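Local coordinates for protein DyP-type peroxidase (Pleurotus ostreatus PC15, PDB 6FSK) that binds heme b and probably uses it to oxidise dyes and other substrates with peroxide, as a peroxidase of the dye-decolorizing type, at residues R336-G341 against N405-A410. The protein carries 1 engineered substitution. Residues are numbered along the deposited sequence; the frame is centred on the assembly and turned at random.
With HEM (protoporphyrin IX containing Fe), chain C.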
ATOM      1  N   ARG A 336       8.405   0.640 -14.347  1.00  9.86           N
ATOM      2  CA  ARG A 336       8.095   0.332 -15.753  1.00 11.49           C
ATOM      3  C   ARG A 336       9.361   0.199 -16.587  1.00 10.80           C
ATOM      4  O   ARG A 336      10.323  -0.498 -16.198  1.00 10.60           O
ATOM      5  CB  ARG A 336       7.049   1.308 -16.342  1.00 11.74           C
ATOM      6  CG  ARG A 336       5.792   1.399 -15.410  1.00 11.66           C
ATOM      7  CD  ARG A 336       4.652   2.190 -16.027  1.00 11.92           C
ATOM      8  NE  ARG A 336       3.632   2.471 -15.016  1.00 11.26           N
ATOM      9  CZ  ARG A 336       2.341   2.375 -15.194  1.00 12.25           C
ATOM     10  NH1 ARG A 336       1.835   2.143 -16.399  1.00 13.58           N
ATOM     11  NH2 ARG A 336       1.544   2.528 -14.145  1.00 12.42           N
ATOM     12  N   ASN A 337       9.378   0.828 -17.772  1.00 11.47           N
ATOM     13  CA  ASN A 337      10.552   0.634 -18.648  1.00 12.98           C
ATOM     14  C   ASN A 337      11.830   1.202 -18.114  1.00 14.36           C
ATOM     15  O   ASN A 337      12.938   0.834 -18.585  1.00 14.29           O
ATOM     16  CB  ASN A 337      10.320   1.292 -19.977  1.00 15.37           C
ATOM     17  CG  ASN A 337       9.460   0.542 -20.866  1.00 20.29           C
ATOM     18  OD1 ASN A 337       8.975  -0.485 -20.534  1.00 21.83           O
ATOM     19  ND2 ASN A 337       9.346   1.040 -22.127  1.00 22.91           N
ATOM     20  N   ASP A 338      11.771   2.016 -17.060  1.00 12.55           N
ATOM     21  CA  ASP A 338      13.061   2.457 -16.512  1.00 12.33           C
ATOM     22  C   ASP A 338      13.948   1.253 -16.178  1.00 12.50           C
ATOM     23  O   ASP A 338      15.189   1.297 -16.394  1.00 14.18           O
ATOM     24  CB  ASP A 338      12.888   3.302 -15.276  1.00 13.37           C
ATOM     25  CG  ASP A 338      12.347   4.671 -15.537  1.00 14.80           C
ATOM     26  OD1 ASP A 338      12.124   5.096 -16.679  1.00 15.36           O
ATOM     27  OD2 ASP A 338      12.145   5.377 -14.488  1.00 15.19           O
ATOM     28  N   LEU A 339      13.335   0.179 -15.596  1.00 11.39           N
ATOM     29  CA  LEU A 339      14.059  -1.040 -15.312  1.00 12.22           C
ATOM     30  C   LEU A 339      13.834  -2.151 -16.333  1.00 12.76           C
ATOM     31  O   LEU A 339      14.763  -2.962 -16.515  1.00 13.28           O
ATOM     32  CB  LEU A 339      13.847  -1.572 -13.904  1.00 12.92           C
ATOM     33  CG  LEU A 339      14.154  -0.616 -12.745  1.00 14.43           C
ATOM     34  CD1 LEU A 339      13.866  -1.216 -11.392  1.00 14.29           C
ATOM     35  CD2 LEU A 339      15.570  -0.112 -12.777  1.00 16.01           C
ATOM     36  N   GLU A 340      12.643  -2.148 -16.941  1.00 12.97           N
ATOM     37  CA  GLU A 340      12.268  -3.296 -17.820  1.00 15.01           C
ATOM     38  C   GLU A 340      12.783  -3.116 -19.190  1.00 15.93           C
ATOM     39  O   GLU A 340      12.969  -4.143 -19.903  1.00 17.24           O
ATOM     40  CB  GLU A 340      10.777  -3.513 -17.848  1.00 16.30           C
ATOM     41  CG  GLU A 340      10.177  -3.912 -16.521  1.00 17.98           C
ATOM     42  CD  GLU A 340       8.717  -4.405 -16.661  1.00 26.33           C
ATOM     43  OE1 GLU A 340       8.325  -4.690 -17.839  1.00 34.22           O
ATOM     44  OE2 GLU A 340       7.992  -4.642 -15.650  1.00 23.38           O
ATOM     45  N   GLY A 341      13.119  -1.873 -19.530  1.00 14.57           N
ATOM     46  CA  GLY A 341      13.633  -1.621 -20.902  1.00 16.12           C
ATOM     47  C   GLY A 341      15.134  -1.751 -20.876  1.00 15.62           C
ATOM     48  O   GLY A 341      15.733  -2.007 -19.824  1.00 14.37           O
ATOM     49  N   ASN A 405      19.584   8.504  -5.536  1.00 10.11           N
ATOM     50  CA  ASN A 405      20.171   8.245  -6.827  1.00 11.88           C
ATOM     51  C   ASN A 405      19.387   7.300  -7.708  1.00 10.45           C
ATOM     52  O   ASN A 405      19.713   7.148  -8.872  1.00 11.53           O
ATOM     53  CB  ASN A 405      21.592   7.739  -6.679  1.00 12.32           C
ATOM     54  CG  ASN A 405      22.476   8.767  -6.058  1.00 15.50           C
ATOM     55  OD1 ASN A 405      22.668   9.815  -6.645  1.00 17.02           O
ATOM     56  ND2 ASN A 405      22.896   8.519  -4.869  1.00 19.54           N
ATOM     57  N   PHE A 406      18.318   6.696  -7.163  1.00 11.33           N
ATOM     58  CA  PHE A 406      17.482   5.786  -7.951  1.00 10.13           C
ATOM     59  C   PHE A 406      16.504   6.562  -8.859  1.00 10.07           C
ATOM     60  O   PHE A 406      15.852   7.477  -8.329  1.00  9.68           O
ATOM     61  CB  PHE A 406      16.695   4.820  -7.033  1.00 10.21           C
ATOM     62  CG  PHE A 406      15.831   3.876  -7.799  1.00  9.04           C
ATOM     63  CD1 PHE A 406      16.409   2.793  -8.427  1.00 11.06           C
ATOM     64  CD2 PHE A 406      14.510   4.129  -8.070  1.00  9.78           C
ATOM     65  CE1 PHE A 406      15.684   1.887  -9.212  1.00 10.41           C
ATOM     66  CE2 PHE A 406      13.756   3.307  -8.887  1.00 10.54           C
ATOM     67  CZ  PHE A 406      14.335   2.166  -9.461  1.00  9.91           C
ATOM     68  N   PRO A 407      16.373   6.278 -10.161  1.00 10.59           N
ATOM     69  CA  PRO A 407      16.806   5.077 -10.840  1.00 11.76           C
ATOM     70  C   PRO A 407      18.082   5.267 -11.687  1.00 13.31           C
ATOM     71  O   PRO A 407      18.465   4.364 -12.420  1.00 13.23           O
ATOM     72  CB  PRO A 407      15.674   4.838 -11.825  1.00 12.16           C
ATOM     73  CG  PRO A 407      15.222   6.173 -12.160  1.00 13.31           C
ATOM     74  CD  PRO A 407      15.295   6.959 -10.868  1.00 13.15           C
ATOM     75  N   VAL A 408      18.763   6.371 -11.512  1.00 11.47           N
ATOM     76  CA  VAL A 408      19.989   6.618 -12.271  1.00 12.82           C
ATOM     77  C   VAL A 408      21.055   5.577 -11.925  1.00 13.43           C
ATOM     78  O   VAL A 408      21.776   5.042 -12.798  1.00 15.01           O
ATOM     79  CB  VAL A 408      20.493   8.100 -12.078  1.00 11.81           C
ATOM     80  CG1 VAL A 408      21.902   8.229 -12.674  1.00 13.88           C
ATOM     81  CG2 VAL A 408      19.513   9.060 -12.748  1.00 12.96           C
ATOM     82  N   ASN A 409      21.226   5.307 -10.636  1.00 12.05           N
ATOM     83  CA  ASN A 409      22.231   4.392 -10.124  1.00 13.19           C
ATOM     84  C   ASN A 409      22.023   2.990 -10.772  1.00 15.42           C
ATOM     85  O   ASN A 409      22.936   2.360 -11.322  1.00 16.19           O
ATOM     86  CB  ASN A 409      22.240   4.353  -8.597  1.00 14.73           C
ATOM     87  CG  ASN A 409      20.905   3.997  -7.908  1.00 14.60           C
ATOM     88  OD1 ASN A 409      19.868   3.812  -8.534  1.00 13.95           O
ATOM     89  ND2 ASN A 409      20.928   3.984  -6.541  1.00 16.88           N
ATOM     90  N   ALA A 410      20.768   2.583 -10.875  1.00 13.42           N
ATOM     91  CA  ALA A 410      20.455   1.252 -11.382  1.00 14.59           C
ATOM     92  C   ALA A 410      20.805   1.136 -12.820  1.00 15.58           C
ATOM     93  O   ALA A 410      21.430   0.099 -13.209  1.00 18.63           O
ATOM     94  CB  ALA A 410      18.996   0.936 -11.213  1.00 15.03           C
TER
HETATM   95  CHA HEM C 501       0.477   4.642  -6.582  1.00  9.86           C
HETATM   96  CHB HEM C 501      -0.569   7.885  -3.170  1.00  8.76           C
HETATM   97  CHC HEM C 501       1.993   5.299  -0.020  1.00  8.84           C
HETATM   98  CHD HEM C 501       3.311   2.200  -3.504  1.00  8.61           C
HETATM   99  C1A HEM C 501      -0.062   5.767  -5.954  1.00  9.30           C
HETATM  100  C2A HEM C 501      -0.905   6.749  -6.562  1.00  9.75           C
HETATM  101  C3A HEM C 501      -1.239   7.628  -5.606  1.00  9.96           C
HETATM  102  C4A HEM C 501      -0.534   7.231  -4.426  1.00  9.12           C
HETATM  103  CMA HEM C 501      -2.054   8.864  -5.777  1.00 10.35           C
HETATM  104  CAA HEM C 501      -1.298   6.774  -8.031  1.00  9.79           C
HETATM  105  CBA HEM C 501      -2.604   6.098  -8.425  1.00 11.28           C
HETATM  106  CGA HEM C 501      -2.545   4.597  -8.316  1.00 12.05           C
HETATM  107  O1A HEM C 501      -1.946   3.935  -9.166  1.00 12.34           O
HETATM  108  O2A HEM C 501      -3.146   4.056  -7.354  1.00 13.22           O
HETATM  109  C1B HEM C 501       0.040   7.491  -1.975  1.00 10.33           C
HETATM  110  C2B HEM C 501      -0.088   8.112  -0.736  1.00 10.51           C
HETATM  111  C3B HEM C 501       0.594   7.396   0.197  1.00  8.52           C
HETATM  112  C4B HEM C 501       1.190   6.285  -0.560  1.00  8.47           C
HETATM  113  CMB HEM C 501      -0.825   9.400  -0.465  1.00 11.73           C
HETATM  114  CAB HEM C 501       0.834   7.570   1.646  1.00  9.00           C
HETATM  115  CBB HEM C 501       0.053   8.290   2.422  1.00  8.64           C
HETATM  116  C1C HEM C 501       2.661   4.284  -0.634  1.00  8.59           C
HETATM  117  C2C HEM C 501       3.577   3.367  -0.102  1.00  9.24           C
HETATM  118  C3C HEM C 501       3.988   2.496  -1.069  1.00  9.19           C
HETATM  119  C4C HEM C 501       3.241   2.844  -2.253  1.00  7.88           C
HETATM  120  CMC HEM C 501       3.999   3.354   1.343  1.00 10.22           C
HETATM  121  CAC HEM C 501       4.995   1.400  -1.086  1.00  8.70           C
HETATM  122  CBC HEM C 501       6.069   1.357  -0.271  1.00  9.94           C
HETATM  123  C1D HEM C 501       2.569   2.605  -4.618  1.00  8.40           C
HETATM  124  C2D HEM C 501       2.558   1.765  -5.856  1.00  8.41           C
HETATM  125  C3D HEM C 501       1.707   2.456  -6.707  1.00  8.91           C
HETATM  126  C4D HEM C 501       1.320   3.665  -5.999  1.00  9.28           C
HETATM  127  CMD HEM C 501       3.237   0.479  -6.110  1.00  8.16           C
HETATM  128  CAD HEM C 501       1.353   2.116  -8.150  1.00  9.28           C
HETATM  129  CBD HEM C 501       2.357   2.620  -9.138  1.00  9.78           C
HETATM  130  CGD HEM C 501       2.043   2.153 -10.538  1.00  9.52           C
HETATM  131  O1D HEM C 501       2.035   3.080 -11.385  1.00 10.65           O
HETATM  132  O2D HEM C 501       1.724   1.000 -10.747  1.00 11.04           O
HETATM  133  NA  HEM C 501       0.267   6.116  -4.643  1.00  9.36           N
HETATM  134  NB  HEM C 501       0.882   6.434  -1.880  1.00  8.58           N
HETATM  135  NC  HEM C 501       2.566   4.017  -2.022  1.00  8.57           N
HETATM  136  ND  HEM C 501       1.889   3.739  -4.790  1.00  8.41           N
HETATM  137 FE   HEM C 501       1.458   5.120  -3.370  1.00  9.01          FE
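R336 meets the heme directly: its NH2 gives a hydrogen bond to propionate oxygen O1D of HEM (2.9 Å, 160° at the hydrogen), and O1D lies in the plane of the guanidinium, at its edge. R336 holds the N-cap position of helix 337-340, its O accepting from L339 N and E340 N, while the side chain, extended from CG to NE, runs to the propionate; N308 OD1 and F310 O take further N-H groups and fix the group's rotation. A leucine in its place would probably leave the propionate without this charged partner, and N308 and F310 without their donors. Next, D338 OD2 lies 3.9 Å from the ring carbon P407 CG, a van der Waals contact; the polar partner of that oxygen is R331 NE, in a salt bridge. L339 divides its methyls: CD1 touches F406 CZ at the ring edge, in plane, at 3.9 Å, while CD2 meets A410 CB. P407 CB sits over one face of F406, 3.7 Å above the ring plane; a cis peptide bond joins the two residues. The contact, 154 Å² in all, sets helix 337-340 beside the start of helix 408-412, with L316 of helix 315-318 touching D338 and P407, and W400 of helix 393-401 stacking on F406. Helix 329-333, bearing the axial heme ligand H329, supplies R331 to D338 and K332 to F406 O, placing the contact beside the proximal side of the DyP heme pocket.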